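Exopolygalacturonase (PDB 2UVF) cleaves galacturonic acid units from the chain ends of pectic polygalacturonan, probably as digalacturonate, acting as a family 28 glycoside hydrolase. Local coordinates at residues R188-A193 and N210-A215; I261-S266 and V342-F347; T528-T533 and Q560-T565. All blocks are in the same frame, centred on the assembly; numbering follows the deposited sequence. Where two conformers were deposited one is given.

Interaction 1 (R188-A193 and N210-A215); sequences RVEIPA and NLQAGA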
loop_
_atom_site.group_PDB
_atom_site.type_symbol
_atom_site.label_atom_id
_atom_site.label_comp_id
_atom_site.label_asym_id
_atom_site.label_seq_id
_atom_site.Cartn_x
_atom_site.Cartn_y
_atom_site.Cartn_z
ATOM N N ARG A 188 -11.605 -3.417 -22.990
ATOM C CA ARG A 188 -11.519 -4.135 -21.736
ATOM C C ARG A 188 -11.235 -5.595 -22.073
ATOM O O ARG A 188 -12.073 -6.270 -22.685
ATOM C CB ARG A 188 -12.812 -3.992 -20.926
ATOM C CG ARG A 188 -12.810 -4.757 -19.598
ATOM C CD ARG A 188 -14.170 -4.722 -18.918
ATOM N NE ARG A 188 -14.547 -3.348 -18.620
ATOM C CZ ARG A 188 -15.791 -2.874 -18.579
ATOM N NH1 ARG A 188 -16.847 -3.655 -18.816
ATOM N NH2 ARG A 188 -15.978 -1.591 -18.306
ATOM N N VAL A 189 -10.041 -6.065 -21.712
ATOM C CA VAL A 189 -9.682 -7.473 -21.882
ATOM C C VAL A 189 -10.266 -8.267 -20.707
ATOM O O VAL A 189 -10.012 -7.929 -19.557
ATOM C CB VAL A 189 -8.142 -7.660 -21.976
ATOM C CG1 VAL A 189 -7.764 -9.121 -22.203
ATOM C CG2 VAL A 189 -7.574 -6.800 -23.072
ATOM N N GLU A 190 -11.058 -9.300 -21.003
ATOM C CA GLU A 190 -11.685 -10.143 -19.988
ATOM C C GLU A 190 -10.971 -11.484 -19.846
ATOM O O GLU A 190 -10.733 -12.166 -20.841
ATOM C CB GLU A 190 -13.170 -10.425 -20.302
ATOM C CG GLU A 190 -13.984 -9.259 -20.857
ATOM C CD GLU A 190 -14.655 -8.394 -19.793
ATOM O OE1 GLU A 190 -14.190 -8.379 -18.631
ATOM O OE2 GLU A 190 -15.656 -7.718 -20.134
ATOM N N ILE A 191 -10.639 -11.847 -18.604
ATOM C CA ILE A 191 -10.220 -13.209 -18.245
ATOM C C ILE A 191 -11.354 -13.834 -17.409
ATOM O O ILE A 191 -11.405 -13.624 -16.184
ATOM C CB ILE A 191 -8.897 -13.210 -17.422
ATOM C CG1 ILE A 191 -7.746 -12.565 -18.221
ATOM C CG2 ILE A 191 -8.542 -14.627 -16.952
ATOM C CD1 ILE A 191 -6.550 -12.178 -17.410
ATOM N N PRO A 192 -12.288 -14.567 -18.062
ATOM C CA PRO A 192 -13.398 -15.250 -17.383
ATOM C C PRO A 192 -12.991 -16.289 -16.327
ATOM O O PRO A 192 -11.806 -16.589 -16.175
ATOM C CB PRO A 192 -14.144 -15.940 -18.550
ATOM C CG PRO A 192 -13.150 -16.031 -19.657
ATOM C CD PRO A 192 -12.353 -14.773 -19.525
ATOM N N ALA A 193 -13.981 -16.844 -15.616
ATOM C CA ALA A 193 -13.751 -17.955 -14.679
ATOM C C ALA A 193 -12.848 -19.035 -15.286
ATOM O O ALA A 193 -12.934 -19.334 -16.480
ATOM C CB ALA A 193 -15.079 -18.561 -14.201
ATOM N N ASN A 210 -9.616 -6.850 -16.991
ATOM C CA ASN A 210 -10.614 -7.223 -16.025
ATOM C C ASN A 210 -10.565 -8.722 -15.762
ATOM O O ASN A 210 -10.826 -9.531 -16.657
ATOM C CB ASN A 210 -12.003 -6.824 -16.541
ATOM C CG ASN A 210 -13.088 -7.023 -15.505
ATOM O OD1 ASN A 210 -13.103 -6.339 -14.475
ATOM N ND2 ASN A 210 -14.007 -7.968 -15.767
ATOM N N LEU A 211 -10.232 -9.070 -14.521
ATOM C CA LEU A 211 -10.311 -10.428 -14.039
ATOM C C LEU A 211 -11.685 -10.632 -13.383
ATOM O O LEU A 211 -11.991 -10.021 -12.359
ATOM C CB LEU A 211 -9.155 -10.705 -13.062
ATOM C CG LEU A 211 -7.744 -10.438 -13.595
ATOM C CD1 LEU A 211 -7.085 -9.257 -12.879
ATOM C CD2 LEU A 211 -6.909 -11.688 -13.439
ATOM N N GLN A 212 -12.512 -11.481 -13.990
ATOM C CA GLN A 212 -13.907 -11.658 -13.582
ATOM C C GLN A 212 -14.031 -12.621 -12.413
ATOM O O GLN A 212 -13.087 -13.334 -12.077
ATOM C CB GLN A 212 -14.732 -12.220 -14.750
ATOM C CG GLN A 212 -14.951 -11.273 -15.923
ATOM C CD GLN A 212 -15.775 -11.922 -17.034
ATOM O OE1 GLN A 212 -15.492 -13.039 -17.459
ATOM N NE2 GLN A 212 -16.800 -11.228 -17.495
ATOM N N ALA A 213 -15.213 -12.652 -11.808
ATOM C CA ALA A 213 -15.500 -13.599 -10.726
ATOM C C ALA A 213 -15.131 -15.033 -11.123
ATOM O O ALA A 213 -15.628 -15.580 -12.124
ATOM C CB ALA A 213 -16.947 -13.509 -10.322
ATOM N N GLY A 214 -14.235 -15.631 -10.350
ATOM C CA GLY A 214 -13.803 -16.999 -10.608
ATOM C C GLY A 214 -12.538 -17.146 -11.434
ATOM O O GLY A 214 -12.012 -18.246 -11.538
ATOM N N ALA A 215 -12.064 -16.040 -12.016
ATOM C CA ALA A 215 -10.792 -16.003 -12.765
ATOM C C ALA A 215 -9.535 -16.090 -11.898
ATOM O O ALA A 215 -9.396 -15.353 -10.933
ATOM C CB ALA A 215 -10.712 -14.749 -13.631
HETATM O O HOH W 1 -16.504 -15.528 -16.438
#
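Ile191 reaches inward beside Leu211, and that side of the strand pair is the close-packed one. Both chains leave the backbone the same way, with Ile191 CD1 4.0 Å from Leu211 CD2, while the CG2 branch of Ile191, anti to its own N, leans on the CB of Ala215. Between the chains run parallel-strand hydrogen bonds: Asn210 N meets Val189 O at 2.8 Å almost along the C=O axis, and Asn210 O takes Ile191 N at 3.0 Å. These are successive rungs of the right-handed parallel beta-helix of family 28 enzymes, whose coils stack strand on strand. The other side, where Glu190 and Asn210 stand, is polar. The Glu190 chain bends at chi2 (-89°), so that OE1 receives Asn210 ND2 at 2.9 Å, a bent bond between planes turned 73° apart; Asn210 OD1 meanwhile is held by Thr264 of the next coil. Arg188 lays its CG and CD along Asn210 CB and sends its guanidinium away to Glu50 and Asp49. Past the strands the backbones stay close, but the contact opens to solvent: the type II turn Gln212-Ala215 carries Gly214 at positive phi, and a water 2.9 Å from Gln212 OE1 links that oxygen to Ala193 N.

Interaction 2 (I261-S266 and V342-F347); sequences IRITGS and VYLAGF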
loop_
_atom_site.group_PDB
_atom_site.type_symbol
_atom_site.label_atom_id
_atom_site.label_comp_id
_atom_site.label_asym_id
_atom_site.label_seq_id
_atom_site.Cartn_x
_atom_site.Cartn_y
_atom_site.Cartn_z
ATOM N N ILE A 261 -4.006 3.315 -17.536
ATOM C CA ILE A 261 -4.042 1.843 -17.385
ATOM C C ILE A 261 -4.898 1.401 -16.185
ATOM O O ILE A 261 -4.782 1.942 -15.092
ATOM C CB ILE A 261 -2.614 1.194 -17.308
ATOM C CG1 ILE A 261 -1.756 1.634 -18.514
ATOM C CG2 ILE A 261 -2.727 -0.302 -17.232
ATOM C CD1 ILE A 261 -0.299 1.208 -18.469
ATOM N N ARG A 262 -5.735 0.391 -16.408
ATOM C CA ARG A 262 -6.734 -0.048 -15.433
ATOM C C ARG A 262 -6.717 -1.564 -15.294
ATOM O O ARG A 262 -6.707 -2.284 -16.294
ATOM C CB ARG A 262 -8.142 0.403 -15.853
ATOM C CG ARG A 262 -8.347 1.909 -15.871
ATOM C CD ARG A 262 -9.716 2.260 -16.376
ATOM N NE ARG A 262 -10.675 2.382 -15.286
ATOM C CZ ARG A 262 -11.572 1.468 -14.940
ATOM N NH1 ARG A 262 -11.672 0.320 -15.599
ATOM N NH2 ARG A 262 -12.382 1.717 -13.927
ATOM N N ILE A 263 -6.714 -2.042 -14.049
ATOM C CA ILE A 263 -6.797 -3.475 -13.766
ATOM C C ILE A 263 -7.860 -3.695 -12.686
ATOM O O ILE A 263 -7.765 -3.126 -11.595
ATOM C CB ILE A 263 -5.423 -4.059 -13.354
ATOM C CG1 ILE A 263 -4.323 -3.491 -14.263
ATOM C CG2 ILE A 263 -5.482 -5.597 -13.328
ATOM C CD1 ILE A 263 -2.927 -3.981 -13.964
ATOM N N THR A 264 -8.869 -4.516 -12.989
ATOM C CA THR A 264 -10.098 -4.533 -12.184
ATOM C C THR A 264 -10.706 -5.927 -12.141
ATOM O O THR A 264 -10.170 -6.871 -12.713
ATOM C CB THR A 264 -11.181 -3.548 -12.753
ATOM O OG1 THR A 264 -11.541 -3.960 -14.074
ATOM C CG2 THR A 264 -10.691 -2.095 -12.790
ATOM N N GLY A 265 -11.838 -6.045 -11.462
ATOM C CA GLY A 265 -12.573 -7.295 -11.387
ATOM C C GLY A 265 -12.245 -7.996 -10.088
ATOM O O GLY A 265 -11.179 -7.759 -9.501
ATOM N N SER A 266 -13.154 -8.864 -9.652
ATOM C CA SER A 266 -13.003 -9.579 -8.394
ATOM C C SER A 266 -12.159 -10.843 -8.483
ATOM O O SER A 266 -12.099 -11.612 -7.523
ATOM C CB SER A 266 -14.376 -9.891 -7.797
ATOM O OG SER A 266 -15.021 -10.921 -8.514
ATOM N N VAL A 342 -3.329 5.435 -13.257
ATOM C CA VAL A 342 -3.561 3.995 -13.017
ATOM C C VAL A 342 -4.791 3.762 -12.130
ATOM O O VAL A 342 -5.089 4.562 -11.245
ATOM C CB VAL A 342 -2.351 3.316 -12.368
ATOM C CG1 VAL A 342 -2.569 1.806 -12.274
ATOM C CG2 VAL A 342 -1.101 3.607 -13.152
ATOM N N TYR A 343 -5.523 2.682 -12.388
ATOM C CA TYR A 343 -6.637 2.302 -11.528
ATOM C C TYR A 343 -6.649 0.801 -11.326
ATOM O O TYR A 343 -6.977 0.042 -12.249
ATOM C CB TYR A 343 -7.992 2.789 -12.076
ATOM C CG TYR A 343 -9.226 2.473 -11.194
ATOM C CD1 TYR A 343 -9.471 3.173 -10.011
ATOM C CD2 TYR A 343 -10.173 1.523 -11.592
ATOM C CE1 TYR A 343 -10.610 2.902 -9.215
ATOM C CE2 TYR A 343 -11.309 1.246 -10.810
ATOM C CZ TYR A 343 -11.522 1.940 -9.627
ATOM O OH TYR A 343 -12.646 1.669 -8.844
ATOM N N LEU A 344 -6.325 0.403 -10.094
ATOM C CA LEU A 344 -6.377 -1.001 -9.640
ATOM C C LEU A 344 -7.604 -1.177 -8.750
ATOM O O LEU A 344 -7.860 -0.337 -7.897
ATOM C CB LEU A 344 -5.075 -1.344 -8.890
ATOM C CG LEU A 344 -3.791 -0.843 -9.592
ATOM C CD1 LEU A 344 -2.547 -0.988 -8.683
ATOM C CD2 LEU A 344 -3.565 -1.517 -10.977
ATOM N N ALA A 345 -8.393 -2.232 -8.965
ATOM C CA ALA A 345 -9.635 -2.394 -8.219
ATOM C C ALA A 345 -10.129 -3.840 -8.114
ATOM O O ALA A 345 -10.014 -4.597 -9.068
ATOM C CB ALA A 345 -10.726 -1.521 -8.816
ATOM N N GLY A 346 -10.683 -4.196 -6.951
ATOM C CA GLY A 346 -11.386 -5.480 -6.740
ATOM C C GLY A 346 -10.586 -6.768 -6.644
ATOM O O GLY A 346 -11.046 -7.760 -6.035
ATOM N N PHE A 347 -9.405 -6.784 -7.259
ATOM C CA PHE A 347 -8.704 -8.051 -7.423
ATOM C C PHE A 347 -8.006 -8.519 -6.171
ATOM O O PHE A 347 -7.679 -7.715 -5.300
ATOM C CB PHE A 347 -7.784 -8.106 -8.678
ATOM C CG PHE A 347 -6.735 -7.019 -8.771
ATOM C CD1 PHE A 347 -5.495 -7.164 -8.135
ATOM C CD2 PHE A 347 -6.948 -5.893 -9.564
ATOM C CE1 PHE A 347 -4.511 -6.185 -8.246
ATOM C CE2 PHE A 347 -5.964 -4.900 -9.685
ATOM C CZ PHE A 347 -4.734 -5.055 -9.024
HETATM O O HOH W 2 -11.057 -10.388 -5.294
#
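Strands 261-264 and 342-345 run parallel within 1° and 4.7 Å apart, tied by three backbone hydrogen bonds: Ile261 O accepts Tyr343 N, Tyr343 O accepts Ile263 N, and Ile263 O accepts Ala345 N. They are neighbouring rungs of the parallel beta-helix, joined although 75 residues lie between the segments. On the face that carries Ile261, Ile263, Val342 and Leu344 the packing is apolar. CG1 and CD1 of Ile263 both lie 3.9 Å from CD2 of Leu344, two chains side by side. Ile263 CG2, anti to the backbone N, meets CE2 of Phe347, whose ring crosses Ile263 obliquely. Met334 and Ile357, from the strands of another face of the helix, also touch the Phe347 side chain. The face of Arg262 and Tyr343 is different. Tyr343 holds its ring anti to the backbone N, and the Arg262 chain bends at chi3 (92°) to bring its guanidinium alongside, the two planes only 20° apart. CD2 of Tyr343 lies over one face of that guanidinium, 3.2 Å from Arg262 NH2, and Thr264 CG2 approaches the same ring obliquely, 3.8 Å from Tyr343 CD2. The polar ends are held elsewhere: Arg262 NH2 by Leu46 O, which ties the helix to the N-terminal fibronectin type III region, and NH1 by Thr208 OG1 of the neighbouring strand, and Tyr343 OH by Asn368. Beyond the strands, a water bridges Ser266 O and Gly346 O. Ile263 O, besides its bond to Ala345 N, lies in the plane of the Phe347 ring at its edge, 3.2 Å from Phe347 CE2.

Interaction 3 (T528-T533 and Q560-T565); sequences TVDNST and QLNNVT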
loop_
_atom_site.group_PDB
_atom_site.type_symbol
_atom_site.label_atom_id
_atom_site.label_comp_id
_atom_site.label_asym_id
_atom_site.label_seq_id
_atom_site.Cartn_x
_atom_site.Cartn_y
_atom_site.Cartn_z
ATOM N N THR A 528 -5.334 5.362 18.709
ATOM C CA THR A 528 -5.504 4.487 19.851
ATOM C C THR A 528 -4.910 3.134 19.500
ATOM O O THR A 528 -5.144 2.613 18.410
ATOM C CB THR A 528 -6.995 4.326 20.199
ATOM O OG1 THR A 528 -7.723 4.005 18.996
ATOM C CG2 THR A 528 -7.548 5.622 20.793
ATOM N N VAL A 529 -4.118 2.595 20.410
ATOM C CA VAL A 529 -3.629 1.239 20.305
ATOM C C VAL A 529 -4.014 0.490 21.570
ATOM O O VAL A 529 -3.709 0.940 22.676
ATOM C CB VAL A 529 -2.070 1.153 20.184
ATOM C CG1 VAL A 529 -1.625 -0.310 20.019
ATOM C CG2 VAL A 529 -1.541 2.006 19.057
ATOM N N ASP A 530 -4.665 -0.656 21.390
ATOM C CA ASP A 530 -4.864 -1.618 22.468
ATOM C C ASP A 530 -3.999 -2.846 22.212
ATOM O O ASP A 530 -4.247 -3.600 21.276
ATOM C CB ASP A 530 -6.328 -2.023 22.577
ATOM C CG ASP A 530 -6.615 -2.912 23.788
ATOM O OD1 ASP A 530 -5.781 -3.055 24.717
ATOM O OD2 ASP A 530 -7.711 -3.486 23.802
ATOM N N ASN A 531 -2.992 -3.025 23.065
ATOM C CA ASN A 531 -2.079 -4.163 23.033
ATOM C C ASN A 531 -1.020 -4.066 21.956
ATOM O O ASN A 531 -1.311 -3.811 20.779
ATOM C CB ASN A 531 -2.819 -5.503 22.903
ATOM C CG ASN A 531 -3.842 -5.725 24.005
ATOM O OD1 ASN A 531 -4.906 -6.303 23.767
ATOM N ND2 ASN A 531 -3.523 -5.279 25.209
ATOM N N SER A 532 0.216 -4.256 22.392
ATOM C CA SER A 532 1.352 -4.438 21.511
ATOM C C SER A 532 2.094 -5.571 22.205
ATOM O O SER A 532 2.517 -5.415 23.361
ATOM C CB SER A 532 2.210 -3.191 21.477
ATOM O OG SER A 532 2.763 -2.968 20.190
ATOM N N THR A 533 2.207 -6.710 21.523
ATOM C CA THR A 533 2.707 -7.945 22.120
ATOM C C THR A 533 4.224 -8.136 21.906
ATOM O O THR A 533 4.786 -9.166 22.289
ATOM C CB THR A 533 1.924 -9.182 21.600
ATOM O OG1 THR A 533 2.465 -9.627 20.351
ATOM C CG2 THR A 533 0.415 -8.867 21.417
ATOM N N GLN A 560 -3.845 7.261 22.744
ATOM C CA GLN A 560 -4.040 6.390 23.911
ATOM C C GLN A 560 -3.475 5.001 23.645
ATOM O O GLN A 560 -3.831 4.353 22.662
ATOM C CB GLN A 560 -5.528 6.274 24.295
ATOM C CG GLN A 560 -6.183 7.542 24.826
ATOM C CD GLN A 560 -6.690 8.481 23.750
ATOM O OE1 GLN A 560 -7.406 8.075 22.833
ATOM N NE2 GLN A 560 -6.342 9.766 23.872
ATOM N N LEU A 561 -2.617 4.545 24.545
ATOM C CA LEU A 561 -1.900 3.306 24.381
ATOM C C LEU A 561 -2.165 2.380 25.565
ATOM O O LEU A 561 -1.740 2.665 26.700
ATOM C CB LEU A 561 -0.390 3.581 24.242
ATOM C CG LEU A 561 0.079 4.435 23.071
ATOM C CD1 LEU A 561 1.562 4.611 23.057
ATOM C CD2 LEU A 561 -0.332 3.776 21.825
ATOM N N ASN A 562 -2.871 1.278 25.316
ATOM C CA ASN A 562 -3.099 0.319 26.370
ATOM C C ASN A 562 -2.276 -0.946 26.175
ATOM O O ASN A 562 -2.228 -1.500 25.065
ATOM C CB ASN A 562 -4.586 -0.023 26.462
ATOM C CG ASN A 562 -4.904 -0.845 27.676
ATOM O OD1 ASN A 562 -4.836 -0.366 28.802
ATOM N ND2 ASN A 562 -5.236 -2.096 27.460
ATOM N N ASN A 563 -1.635 -1.385 27.260
ATOM C CA ASN A 563 -0.863 -2.617 27.283
ATOM C C ASN A 563 0.240 -2.622 26.215
ATOM O O ASN A 563 0.286 -3.486 25.330
ATOM C CB ASN A 563 -1.778 -3.847 27.179
ATOM C CG ASN A 563 -1.008 -5.157 27.196
ATOM O OD1 ASN A 563 -1.354 -6.089 26.481
ATOM N ND2 ASN A 563 0.043 -5.227 28.001
ATOM N N VAL A 564 1.101 -1.618 26.312
ATOM C CA VAL A 564 2.280 -1.482 25.475
ATOM C C VAL A 564 3.525 -1.291 26.383
ATOM O O VAL A 564 3.412 -0.920 27.569
ATOM C CB VAL A 564 2.152 -0.305 24.446
ATOM C CG1 VAL A 564 0.874 -0.407 23.621
ATOM C CG2 VAL A 564 2.257 1.080 25.135
ATOM N N THR A 565 4.696 -1.541 25.817
ATOM C CA THR A 565 5.965 -1.280 26.498
ATOM C C THR A 565 6.252 0.228 26.519
ATOM O O THR A 565 5.663 1.008 25.715
ATOM C CB THR A 565 7.136 -1.982 25.801
ATOM O OG1 THR A 565 7.303 -1.423 24.501
ATOM C CG2 THR A 565 6.894 -3.440 25.683
#
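Near the C-terminal end of the parallel beta-helix, strands 528-532 and 560-562 form two consecutive rungs, and Asp530 and Asn531 lie in register with Asn562 and Asn563 of the next coil. The strands lie 4.8 Å apart and 18° from parallel. Val529 bonds both ways, its N to Gln560 O at 2.9 Å and its O to Asn562 N, each nearly along the C=O axis. Asn531 N then gives a short bond of 2.6 Å to Asn562 O. Where the chain turns, Asn531 and Asn563 both take positive phi, yet the pairing carries on: Ser532 N reaches Asn563 O at 3.0 Å, with the donor above the carbonyl plane.

On the inner side Val529 and Leu561 stand side by side, CG2 of Val529 3.5 Å from CD2 of Leu561, and Val494 and Phe582 from other coils close around Leu561. Val564 lies beyond, its CG1 against Ser532 CB (3.8 Å) and, more loosely, near Val529 CG1. On the opposite face Asp530 and Asn562 both hold CG anti to the backbone N and so point the same way. Asn562 ND2 gives Asp530 OD1 a straight bond of 3.0 Å, in the plane of the amide but above that of the carboxylate, the two planes being 55° apart. Asn562 OD1 is taken by Thr583 OG1 of the following strand, so the amide is fixed from both ends. Further back, Thr528 CG2 rests against Gln560 OE1 at 3.2 Å, while Gln560 NE2 is hydrogen-bonded to Asn558 OD1 and Thr528 OG1 turns to His108 N. A sulfate ion, probably from the crystallisation liquor, sits beside Asp530. The N-H given to OD1 would help stabilise a negative charge on Asp530, whereas the sulfate would oppose it, leaving the balance open.

All three interactions join parallel rungs of the same beta-helix, and they follow one another along the chain. Interactions 1 and 2 are adjacent, with centres 11 Å apart: strand 207-211 lies beside strand 258-264, so 188-193, 210-215, 261-266 and 342-347 make four successive rungs, and Leu211 N probably bonds to Thr264 O. Interaction 3 sits on the other side of the chain's centre, its centre 43 Å from that of interaction 1 and 36 Å from that of interaction 2, with no touch between them. Similar strand pairing thus recurs toward both ends of the solenoid, whose intervening coils include residues that bind the sugar, such as Asp381 and Asp402.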